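Side-chain contacts in precorrin-6A reductase (Rhodobacter capsulatus, PDB 4X7G), which catalyses the reduction of precorrin-6A by NADPH, a step in the biosynthesis of the corrin ring of cobalamin: residues 14-19 with 235-240; 19-24 with 41-46; 59-64 with 88-93; 114-119 with 139-144. All coordinates share one frame; numbering follows the deposited sequence. Where two conformers were deposited one is given.

Following the chain from the N terminus, helix 11-22 takes part in two contacts, which share Thr19. Its side chains meet helix 234-243 in interaction 1, closing a loop of more than 200 residues that contains the other three. Interaction 2 returns the end of the same helix to the 41-46 segment after one strand, 27-31. Interaction 3 then joins helices 52-63 and 77-90, which lie on the six-stranded parallel sheet holding strands 4-7 and 27-31. Interaction 4 comes last in the chain order, in the part built on the second parallel sheet, its centre about 34 Å from that of interaction 1. Interactions 2, 3 and 4 follow in series, each nested in interaction 1, and none cross.

Interaction 1: residues 14-19 with 235-240; sequences SRLAKT and EGVMGW. With 3Y8 (3-[(1R,2S,3S,7S,11S,16S,17R,18R,19R)-2,7,12,18-tetrakis(2-hydroxy-2-oxoethyl)-3,13-bis(3-hydroxy-3-oxopropyl)-1,2,5,7,11,17-hexamethyl-17-(3-oxidanyl-3-oxidanylidene-prop-1-enyl)-3,6,8,10,15,16,18,19,21,24-decahydrocorrin-8-yl]propanoic acid), chain C.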
# COMPACT_ATOMS: atom_id res chain seq x y z
N SER A 14 4.69 -8.40 -3.75
CA SER A 14 4.53 -9.46 -4.77
C SER A 14 5.75 -9.71 -5.53
O SER A 14 6.11 -10.91 -5.78
CB SER A 14 3.37 -9.04 -5.71
OG SER A 14 2.16 -9.00 -5.00
N ARG A 15 6.50 -8.71 -5.90
CA ARG A 15 7.74 -8.89 -6.62
C ARG A 15 8.74 -9.58 -5.72
O ARG A 15 9.51 -10.47 -6.21
CB ARG A 15 8.26 -7.57 -7.07
CG ARG A 15 7.40 -6.95 -8.17
CD ARG A 15 8.06 -5.65 -8.67
NE ARG A 15 7.25 -5.06 -9.76
CZ ARG A 15 7.39 -3.82 -10.29
NH1 ARG A 15 8.30 -2.93 -9.84
NH2 ARG A 15 6.57 -3.49 -11.29
N LEU A 16 8.77 -9.22 -4.44
CA LEU A 16 9.69 -9.89 -3.52
C LEU A 16 9.32 -11.37 -3.35
O LEU A 16 10.20 -12.24 -3.32
CB LEU A 16 9.65 -9.20 -2.18
CG LEU A 16 10.53 -9.85 -1.10
CD1 LEU A 16 12.00 -9.96 -1.49
CD2 LEU A 16 10.35 -9.08 0.20
N ALA A 17 8.04 -11.64 -3.23
CA ALA A 17 7.59 -13.07 -3.07
C ALA A 17 8.03 -13.88 -4.26
O ALA A 17 8.53 -15.02 -4.08
CB ALA A 17 6.11 -13.11 -2.94
N LYS A 18 7.93 -13.37 -5.47
CA LYS A 18 8.38 -14.07 -6.66
C LYS A 18 9.86 -14.31 -6.60
O LYS A 18 10.31 -15.44 -6.93
CB LYS A 18 7.97 -13.30 -7.85
CG LYS A 18 8.48 -14.01 -9.08
CD LYS A 18 8.30 -13.37 -10.42
CE LYS A 18 9.09 -14.11 -11.52
NZ LYS A 18 9.01 -15.62 -11.41
N THR A 19 10.64 -13.32 -6.23
CA THR A 19 12.07 -13.44 -6.11
C THR A 19 12.46 -14.52 -5.09
O THR A 19 13.40 -15.31 -5.26
CB THR A 19 12.65 -12.06 -5.72
OG1 THR A 19 12.39 -11.17 -6.82
CG2 THR A 19 14.12 -12.10 -5.45
N GLU A 235 16.69 -5.05 -4.97
CA GLU A 235 18.07 -5.35 -4.79
C GLU A 235 18.56 -5.01 -3.37
O GLU A 235 19.37 -5.78 -2.81
CB GLU A 235 18.87 -4.49 -5.80
CG GLU A 235 20.36 -4.77 -5.77
CD GLU A 235 21.21 -3.79 -6.61
OE1 GLU A 235 20.93 -2.55 -6.59
OE2 GLU A 235 22.20 -4.26 -7.26
N GLY A 236 18.07 -3.91 -2.85
CA GLY A 236 18.35 -3.59 -1.46
C GLY A 236 17.88 -4.66 -0.47
O GLY A 236 18.58 -4.97 0.45
N VAL A 237 16.71 -5.22 -0.68
CA VAL A 237 16.19 -6.24 0.21
C VAL A 237 17.09 -7.45 0.10
O VAL A 237 17.45 -8.07 1.11
CB VAL A 237 14.71 -6.60 -0.12
CG1 VAL A 237 14.32 -7.83 0.64
CG2 VAL A 237 13.82 -5.45 0.07
N MSE A 238 17.49 -7.84 -1.10
CA MSE A 238 18.23 -9.03 -1.24
C MSE A 238 19.63 -8.88 -0.60
O MSE A 238 20.12 -9.78 0.02
CB MSE A 238 18.38 -9.42 -2.69
CG MSE A 238 16.96 -9.74 -3.29
SE MSE A 238 15.60 -10.81 -2.27
CE MSE A 238 16.72 -12.38 -2.14
N GLY A 239 20.23 -7.69 -0.75
CA GLY A 239 21.55 -7.42 -0.06
C GLY A 239 21.39 -7.44 1.44
O GLY A 239 22.25 -7.96 2.15
N TRP A 240 20.32 -6.82 1.96
CA TRP A 240 20.07 -6.83 3.40
C TRP A 240 19.91 -8.22 3.89
O TRP A 240 20.47 -8.60 4.94
CB TRP A 240 18.86 -5.93 3.67
CG TRP A 240 18.47 -5.80 5.11
CD1 TRP A 240 18.78 -4.72 5.93
CD2 TRP A 240 17.72 -6.69 5.90
NE1 TRP A 240 18.28 -4.91 7.17
CE2 TRP A 240 17.63 -6.12 7.20
CE3 TRP A 240 17.05 -7.89 5.64
CZ2 TRP A 240 16.98 -6.75 8.21
CZ3 TRP A 240 16.38 -8.49 6.65
CH2 TRP A 240 16.32 -7.95 7.93
C48 3Y8 C . -5.46 -6.86 0.55
C47 3Y8 C . -4.53 -7.90 -2.32
C43 3Y8 C . -0.04 -6.97 -6.48
C42 3Y8 C . -1.21 -5.93 -6.22
C41 3Y8 C . -0.69 -5.07 -5.09
C38 3Y8 C . 0.15 -1.45 -3.86
C37 3Y8 C . -0.27 -1.79 -5.24
C36 3Y8 C . -1.93 -2.67 -6.89
C35 3Y8 C . -2.56 0.16 -5.72
C32 3Y8 C . -5.74 3.65 -6.86
C31 3Y8 C . -5.09 3.36 -5.44
C2 3Y8 C . -4.95 1.70 -2.40
C1 3Y8 C . -5.41 0.24 -2.08
C4 3Y8 C . -3.93 0.09 -3.84
C5 3Y8 C . -3.11 -0.54 -4.70
C7 3Y8 C . -1.65 -2.56 -5.36
C8 3Y8 C . -1.64 -3.93 -4.77
C6 3Y8 C . -2.69 -1.92 -4.64
C3 3Y8 C . -4.37 1.55 -3.82
C11 3Y8 C . -4.58 -5.33 -2.81
C12 3Y8 C . -4.81 -6.45 -1.92
C13 3Y8 C . -5.25 -6.05 -0.73
C14 3Y8 C . -5.43 -4.61 -0.79
C15 3Y8 C . -5.89 -3.84 0.25
C16 3Y8 C . -6.01 -2.39 0.08
C17 3Y8 C . -6.78 -1.49 1.01
C18 3Y8 C . -6.60 -0.10 0.31
C19 3Y8 C . -5.32 -0.25 -0.63
C20 3Y8 C . -6.79 -0.06 -2.68
C21 3Y8 C . -5.76 -8.54 -3.10
C24 3Y8 C . -5.34 -5.47 -4.14
C25 3Y8 C . -6.10 2.73 -2.37
C26 3Y8 C . -3.79 2.12 -1.49
O59 3Y8 C . -11.00 -1.89 -1.71
C57 3Y8 C . -10.31 -2.39 -0.72
O58 3Y8 C . -10.72 -3.20 0.16
C56 3Y8 C . -8.94 -1.79 -0.54
C55 3Y8 C . -8.33 -1.88 0.89
C54 3Y8 C . -6.27 -1.52 2.43
C60 3Y8 C . -6.39 1.12 1.20
C61 3Y8 C . -7.52 1.56 2.00
O62 3Y8 C . -7.24 2.40 2.94
O63 3Y8 C . -8.70 1.19 1.75
N24 3Y8 C . -5.16 -1.72 -0.72
N23 3Y8 C . -5.04 -4.21 -2.04
C49 3Y8 C . -4.22 -6.73 1.45
C50 3Y8 C . -4.22 -7.52 2.71
O51 3Y8 C . -5.24 -8.18 3.05
O52 3Y8 C . -3.09 -7.54 3.31
O23 3Y8 C . -5.47 -9.16 -4.14
O22 3Y8 C . -6.86 -8.36 -2.64
C10 3Y8 C . -3.04 -5.17 -3.02
C9 3Y8 C . -2.66 -4.03 -3.91
N22 3Y8 C . -3.34 -2.81 -3.86
O44 3Y8 C . 0.88 -6.54 -7.20
O45 3Y8 C . -0.23 -8.06 -6.14
O39 3Y8 C . 1.41 -1.47 -3.68
O40 3Y8 C . -0.68 -1.04 -3.05
N21 3Y8 C . -4.50 -0.56 -2.89
C27 3Y8 C . -3.17 3.49 -1.87
O28 3Y8 C . -3.71 4.49 -1.37
O29 3Y8 C . -2.21 3.55 -2.63
C30 3Y8 C . -5.19 1.91 -5.10
O34 3Y8 C . -7.00 3.39 -6.90
O33 3Y8 C . -4.92 4.21 -7.58
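Leu16 and Val237 face each other where two helical segments, 14-19 and 235-240, pass at 49° with their axes 11.2 Å apart; the CA atoms of this pair are separated by 8.3 Å. Leu16 carries its CG anti to the backbone N (chi1 177°), which swings the isobutyl end toward the other helix. There CD1 lies 3.8 Å from Val237 CG1. The same methyl also meets Met238, deposited as selenomethionine, at 3.8 Å from CD1 to SE. The Met238 chain folds at both chi2 and chi3, bringing its selenium against both Leu16 and Thr19. In the modelled conformers, Thr19 CG2 and Met238 SE meet tip to tip at 3.7 Å. The hydroxyl of Thr19 turns back into its own helix: OG1 donates to Arg15 O over 3.0 Å, from the face of that carbonyl opposite to the one used by Thr19 N. Ile69 of strand 67-70 touches both Leu16 and Val237, so the sheet floors the junction. At the far end of the segment, Ser14 OG donates to O45 of a carboxylate on the bound corrinoid over 2.8 Å, and itself meets Gln41 NE2. The chemistry is therefore divided: aliphatic and selenium contacts, with no hydrogen bond across, join the helices by dispersion and burial, whereas the polar end of helix 11-22 helps hold the tetrapyrrole.

Interaction 2: residues 19-24 with 41-46; sequences TLADQG and QPLPTR
Ala21 meets both Pro42 and Leu43, and all the direct contact here runs through its methyl group. The apolar contacts are two: Ala21 CB approaches Pro42 CB to 4.0 Å and Leu43 CD2 to 4.1 Å. Leu43 holds CG beside its backbone N (chi1 -64°), from where CD2 extends to the helix and the side chain also reaches Ala17, one turn earlier. A van der Waals contact to a polar atom joins them, with Ala21 CB 3.6 Å from Pro42 O. No hydrogen bond spans the two segments. Within 41-46, Thr45 OG1 donates to Leu43 O over 2.8 Å, from 31° off the carbonyl plane, tying the start of the strand to the turn before it. In 19-24 the helix closes with a Schellman motif in which Gly24, at positive phi, donates its N to Ala21 O at 3.0 Å. Farther along, Arg46 belongs to the NADP pocket, where its side chain also makes cation-pi contacts with Phe50 and Tyr59. Taken together, this is the edge of a Rossmann-type sheet: helix 11-22 is the crossover between strands 4-7 and 27-31, and its C-terminal end packs on the loop entering outermost strand 45-47.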
# COMPACT_ATOMS: atom_id res chain seq x y z
N THR A 19 10.64 -13.32 -6.23
CA THR A 19 12.07 -13.44 -6.11
C THR A 19 12.46 -14.52 -5.09
O THR A 19 13.40 -15.31 -5.26
CB THR A 19 12.65 -12.06 -5.72
OG1 THR A 19 12.39 -11.17 -6.82
CG2 THR A 19 14.12 -12.10 -5.45
N LEU A 20 11.86 -14.45 -3.93
CA LEU A 20 12.13 -15.38 -2.82
C LEU A 20 11.81 -16.82 -3.24
O LEU A 20 12.57 -17.75 -2.96
CB LEU A 20 11.44 -15.01 -1.55
CG LEU A 20 11.85 -13.70 -0.95
CD1 LEU A 20 10.98 -13.39 0.25
CD2 LEU A 20 13.31 -13.67 -0.61
N ALA A 21 10.68 -17.02 -3.89
CA ALA A 21 10.37 -18.34 -4.39
C ALA A 21 11.37 -18.71 -5.41
O ALA A 21 11.93 -19.89 -5.38
CB ALA A 21 8.97 -18.38 -4.99
N ASP A 22 11.70 -17.90 -6.37
CA ASP A 22 12.61 -18.29 -7.40
C ASP A 22 13.96 -18.61 -6.87
O ASP A 22 14.65 -19.54 -7.36
CB ASP A 22 12.76 -17.25 -8.47
CG ASP A 22 11.54 -17.15 -9.38
OD1 ASP A 22 10.63 -17.98 -9.24
OD2 ASP A 22 11.58 -16.10 -10.03
N GLN A 23 14.39 -17.95 -5.83
CA GLN A 23 15.71 -18.22 -5.27
C GLN A 23 15.70 -19.29 -4.21
O GLN A 23 16.77 -19.62 -3.66
CB GLN A 23 16.33 -16.93 -4.71
CG GLN A 23 16.61 -15.90 -5.81
CD GLN A 23 17.33 -14.67 -5.30
OE1 GLN A 23 18.00 -14.70 -4.27
NE2 GLN A 23 17.27 -13.61 -6.07
N GLY A 24 14.57 -19.89 -3.95
CA GLY A 24 14.53 -21.01 -3.06
C GLY A 24 14.60 -20.71 -1.59
O GLY A 24 15.02 -21.58 -0.80
N GLN A 41 -0.09 -15.89 -4.10
CA GLN A 41 1.35 -15.61 -4.09
C GLN A 41 2.09 -16.91 -4.16
O GLN A 41 1.58 -17.95 -3.70
CB GLN A 41 1.68 -14.93 -2.73
CG GLN A 41 1.06 -13.48 -2.60
CD GLN A 41 1.69 -12.51 -3.51
OE1 GLN A 41 2.78 -12.72 -4.06
NE2 GLN A 41 1.00 -11.37 -3.69
N PRO A 42 3.32 -16.89 -4.61
CA PRO A 42 4.12 -18.14 -4.82
C PRO A 42 4.79 -18.66 -3.59
O PRO A 42 5.81 -19.32 -3.65
CB PRO A 42 5.13 -17.73 -5.89
CG PRO A 42 5.35 -16.26 -5.55
CD PRO A 42 3.98 -15.73 -5.28
N LEU A 43 4.31 -18.30 -2.39
CA LEU A 43 4.77 -18.74 -1.08
C LEU A 43 3.55 -19.19 -0.29
O LEU A 43 2.47 -18.64 -0.51
CB LEU A 43 5.46 -17.65 -0.40
CG LEU A 43 6.75 -17.12 -1.00
CD1 LEU A 43 7.15 -15.84 -0.28
CD2 LEU A 43 7.82 -18.15 -1.01
N PRO A 44 3.73 -20.08 0.67
CA PRO A 44 2.67 -20.35 1.65
C PRO A 44 2.18 -19.03 2.24
O PRO A 44 3.02 -18.22 2.66
CB PRO A 44 3.27 -21.29 2.64
CG PRO A 44 4.62 -21.57 2.17
CD PRO A 44 4.97 -20.77 0.97
N THR A 45 0.87 -18.86 2.29
CA THR A 45 0.29 -17.54 2.61
C THR A 45 -0.60 -17.62 3.83
O THR A 45 -1.58 -18.37 3.81
CB THR A 45 -0.46 -17.00 1.43
OG1 THR A 45 0.51 -16.76 0.35
CG2 THR A 45 -1.17 -15.70 1.70
N ARG A 46 -0.34 -16.83 4.84
CA ARG A 46 -1.22 -16.65 6.00
C ARG A 46 -2.09 -15.46 5.76
O ARG A 46 -1.70 -14.51 5.04
CB ARG A 46 -0.47 -16.56 7.24
CG ARG A 46 0.34 -15.35 7.43
CD ARG A 46 0.93 -15.13 8.81
NE ARG A 46 -0.09 -15.15 9.85
CZ ARG A 46 -1.03 -14.22 9.96
NH1 ARG A 46 -1.12 -13.16 9.19
NH2 ARG A 46 -1.89 -14.39 10.98

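Interaction 3: residues 59-64 with 88-93; sequences YLTREG and AQTGVA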
# COMPACT_ATOMS: atom_id res chain seq x y z
N TYR A 59 3.69 -15.28 17.19
CA TYR A 59 3.83 -15.90 15.86
C TYR A 59 5.31 -16.06 15.48
O TYR A 59 5.73 -17.13 15.01
CB TYR A 59 3.10 -15.03 14.83
CG TYR A 59 3.30 -15.55 13.46
CD1 TYR A 59 2.50 -16.53 12.99
CD2 TYR A 59 4.33 -15.05 12.68
CE1 TYR A 59 2.67 -17.02 11.66
CE2 TYR A 59 4.56 -15.56 11.41
CZ TYR A 59 3.77 -16.45 10.93
OH TYR A 59 4.02 -16.91 9.68
N LEU A 60 6.07 -14.98 15.63
CA LEU A 60 7.46 -15.06 15.23
C LEU A 60 8.19 -16.20 15.97
O LEU A 60 9.04 -16.89 15.44
CB LEU A 60 8.19 -13.73 15.52
CG LEU A 60 7.68 -12.52 14.74
CD1 LEU A 60 8.33 -11.23 15.23
CD2 LEU A 60 7.99 -12.69 13.22
N THR A 61 7.79 -16.35 17.24
CA THR A 61 8.46 -17.35 18.10
C THR A 61 8.02 -18.76 17.67
O THR A 61 8.87 -19.64 17.45
CB THR A 61 8.12 -17.06 19.60
OG1 THR A 61 8.51 -15.74 19.92
CG2 THR A 61 8.81 -18.06 20.53
N ARG A 62 6.74 -18.98 17.58
CA ARG A 62 6.25 -20.34 17.27
C ARG A 62 6.60 -20.77 15.89
O ARG A 62 6.82 -21.96 15.62
CB ARG A 62 4.80 -20.52 17.56
CG ARG A 62 3.85 -19.70 16.81
CD ARG A 62 2.46 -20.22 17.15
NE ARG A 62 2.07 -19.94 18.54
CZ ARG A 62 2.21 -20.73 19.61
NH1 ARG A 62 2.79 -21.93 19.52
NH2 ARG A 62 1.78 -20.31 20.80
N GLU A 63 6.66 -19.82 14.94
CA GLU A 63 6.91 -20.12 13.53
C GLU A 63 8.38 -20.24 13.34
O GLU A 63 8.80 -20.71 12.24
CB GLU A 63 6.15 -19.08 12.62
CG GLU A 63 6.12 -19.33 11.10
CD GLU A 63 5.31 -20.55 10.73
OE1 GLU A 63 4.21 -20.90 11.32
OE2 GLU A 63 5.72 -21.08 9.69
N GLY A 64 9.26 -19.77 14.21
CA GLY A 64 10.64 -19.76 14.03
C GLY A 64 11.16 -18.83 12.95
O GLY A 64 12.10 -19.13 12.23
N ALA A 88 11.78 -6.03 17.66
CA ALA A 88 12.73 -5.59 18.73
C ALA A 88 12.62 -6.50 19.94
O ALA A 88 13.72 -6.88 20.50
CB ALA A 88 12.47 -4.18 19.13
N GLN A 89 11.40 -6.85 20.33
CA GLN A 89 11.16 -7.75 21.50
C GLN A 89 11.73 -9.14 21.32
O GLN A 89 12.23 -9.78 22.28
CB GLN A 89 9.67 -7.89 21.84
CG GLN A 89 9.43 -8.39 23.26
CD GLN A 89 7.98 -8.63 23.58
OE1 GLN A 89 7.11 -7.86 23.22
NE2 GLN A 89 7.72 -9.72 24.27
N THR A 90 11.71 -9.66 20.12
CA THR A 90 12.18 -10.98 19.86
C THR A 90 13.60 -11.06 19.36
O THR A 90 14.15 -12.16 19.21
CB THR A 90 11.26 -11.69 18.86
OG1 THR A 90 11.20 -10.89 17.63
CG2 THR A 90 9.84 -11.85 19.35
N GLY A 91 14.20 -9.98 18.96
CA GLY A 91 15.49 -9.95 18.35
C GLY A 91 15.55 -10.46 16.88
O GLY A 91 16.63 -10.76 16.34
N VAL A 92 14.39 -10.47 16.21
CA VAL A 92 14.31 -10.83 14.79
C VAL A 92 14.65 -9.64 13.96
O VAL A 92 14.14 -8.51 14.16
CB VAL A 92 12.90 -11.37 14.54
CG1 VAL A 92 12.61 -11.54 13.05
CG2 VAL A 92 12.65 -12.69 15.29
N ALA A 93 15.49 -9.84 12.97
CA ALA A 93 15.92 -8.79 12.08
C ALA A 93 14.76 -8.34 11.16
O ALA A 93 13.97 -9.15 10.75
CB ALA A 93 17.01 -9.29 11.18
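Thr90 faces Leu60 and Thr61 where the nearest CA atoms, of Thr61 and Thr90, are 7.6 Å apart. Starting at CB, Thr90 splits into two branches that meet different neighbours. CB itself stands back, 4.7 Å from Leu60 CD1. The hydroxyl branch sits between the backbone N and the carbonyl carbon (chi1 58°), a placement that brings OG1 to 3.8 Å from Leu60 CD1, the two side chains crossing at about a right angle. This is a contact of oxygen with methyl and not a hydrogen bond, for the hydroxyl is occupied by Ala86 O in the preceding turn of its own helix. The methyl branch, CG2, leans to the other side and ends 4.2 Å from Thr61 OG1. That oxygen likewise has its polar partner in its own helix, Val57 O, so both threonines spend their hydroxyls internally and offer little but van der Waals surface to each other. Two residues on, Val92 CG2 adds a looser approach to Leu60 CD1 at 4.6 Å. Val68 of strand 67-70 touches both Leu60 and Val92, closing the inner side. Both helices end at a glycine with positive phi; at Gly64 the turn is a Schellman motif, with Gly64 N 3.3 Å from Thr61 O. The arrangement is that of successive beta-alpha units in a Rossmann-type fold, two helices side by side on one face of the parallel sheet, each leading to its strand, 67-70 and 93-97.

Interaction 4: residues 114-119 with 139-144; sequences PDLAAA and LRDFSA
Asp141 and Phe142 are the residues of 139-144 that reach Leu116 and Ala119. The segment opens with Leu139, whose carbonyl O receives Phe142 N at 3.0 Å, winding the backbone into a helix-like turn. Arg140 O similarly accepts from Ser143 N. Asp141 comes next: its OD2 lies 3.5 Å from Leu116 CB and 4.1 Å from Leu116 CD1, the two side chains crossing at about a right angle. Phe142 follows, its CG beside the backbone N (chi1 -68°), and the ring extends toward helix 116-122. CZ comes obliquely to Ala119 CB at 4.2 Å, and CE1 is 4.4 Å from Leu116 CD2. On the helix side, Asp115 is the N-cap, with OD1 accepting from Ala118 N over 3.0 Å at 155°, met nearly along its C-O axis; this closes the first turn that presents Leu116. The Leu116 side chain is about 7 Å (nearest atoms) from the bound corrinoid. Phe142 also touches Val120 of the helix and Leu132 of strand 129-132, while Ala119 rests on Ile218 and Ile220 of strand 216-220, and Leu116 on Ile220. The contact thus fits the loop between strands 129-132 and 149-154 beside helix 116-122, over the second parallel sheet.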
# COMPACT_ATOMS: atom_id res chain seq x y z
N PRO A 114 -1.24 16.87 4.89
CA PRO A 114 -0.61 15.94 5.84
C PRO A 114 -1.37 14.68 6.05
O PRO A 114 -0.73 13.69 6.55
CB PRO A 114 -0.58 16.76 7.16
CG PRO A 114 -1.74 17.72 7.03
CD PRO A 114 -1.58 18.16 5.57
N ASP A 115 -2.64 14.61 5.78
CA ASP A 115 -3.47 13.48 6.14
C ASP A 115 -4.75 13.55 5.38
O ASP A 115 -4.98 14.52 4.60
CB ASP A 115 -3.68 13.41 7.68
CG ASP A 115 -4.28 14.62 8.21
OD1 ASP A 115 -5.12 15.32 7.62
OD2 ASP A 115 -3.81 14.90 9.41
N LEU A 116 -5.58 12.53 5.51
CA LEU A 116 -6.78 12.47 4.80
C LEU A 116 -7.77 13.59 5.06
O LEU A 116 -8.40 14.15 4.17
CB LEU A 116 -7.41 11.12 5.07
CG LEU A 116 -6.79 9.94 4.30
CD1 LEU A 116 -6.91 8.57 5.01
CD2 LEU A 116 -7.44 9.91 2.95
N ALA A 117 -7.91 13.96 6.36
CA ALA A 117 -8.83 15.08 6.68
C ALA A 117 -8.43 16.41 6.00
O ALA A 117 -9.22 17.17 5.56
CB ALA A 117 -8.98 15.30 8.21
N ALA A 118 -7.14 16.62 5.89
CA ALA A 118 -6.66 17.81 5.20
C ALA A 118 -6.90 17.74 3.70
O ALA A 118 -7.13 18.74 3.02
CB ALA A 118 -5.20 18.05 5.47
N ALA A 119 -6.93 16.51 3.10
CA ALA A 119 -7.28 16.39 1.74
C ALA A 119 -8.73 16.76 1.49
O ALA A 119 -9.09 17.38 0.52
CB ALA A 119 -7.01 14.94 1.24
N LEU A 139 -13.00 6.38 3.02
CA LEU A 139 -14.01 7.14 2.21
C LEU A 139 -14.93 7.89 2.98
O LEU A 139 -15.40 9.01 2.55
CB LEU A 139 -14.89 6.18 1.40
CG LEU A 139 -14.09 5.47 0.37
CD1 LEU A 139 -15.01 4.46 -0.38
CD2 LEU A 139 -13.33 6.41 -0.56
N ARG A 140 -15.28 7.45 4.17
CA ARG A 140 -16.18 8.14 4.99
C ARG A 140 -15.72 9.56 5.37
O ARG A 140 -16.49 10.44 5.65
CB ARG A 140 -16.42 7.49 6.42
CG ARG A 140 -17.68 6.64 6.57
CD ARG A 140 -17.51 5.73 7.78
NE ARG A 140 -17.67 6.34 9.12
CZ ARG A 140 -18.78 6.39 9.84
NH1 ARG A 140 -19.93 5.93 9.32
NH2 ARG A 140 -18.75 6.86 11.11
N ASP A 141 -14.42 9.79 5.39
CA ASP A 141 -13.92 11.12 5.71
C ASP A 141 -14.50 12.20 4.79
O ASP A 141 -14.75 13.34 5.10
CB ASP A 141 -12.40 11.19 5.67
CG ASP A 141 -11.70 10.20 6.50
OD1 ASP A 141 -12.31 9.49 7.28
OD2 ASP A 141 -10.48 10.07 6.43
N PHE A 142 -14.73 11.80 3.49
CA PHE A 142 -15.22 12.70 2.47
C PHE A 142 -16.69 13.02 2.51
O PHE A 142 -17.17 13.87 1.84
CB PHE A 142 -14.77 12.25 1.04
CG PHE A 142 -13.30 12.40 0.90
CD1 PHE A 142 -12.45 11.50 1.44
CD2 PHE A 142 -12.75 13.52 0.29
CE1 PHE A 142 -11.08 11.70 1.34
CE2 PHE A 142 -11.38 13.67 0.19
CZ PHE A 142 -10.56 12.82 0.74
N SER A 143 -17.36 12.36 3.46
CA SER A 143 -18.70 12.73 3.83
C SER A 143 -18.75 14.10 4.48
O SER A 143 -19.82 14.69 4.57
CB SER A 143 -19.32 11.71 4.80
OG SER A 143 -18.65 11.70 6.10
N ALA A 144 -17.61 14.66 4.81
CA ALA A 144 -17.55 16.07 5.25
C ALA A 144 -17.52 17.05 4.11
O ALA A 144 -17.68 18.26 4.28
CB ALA A 144 -16.32 16.22 6.07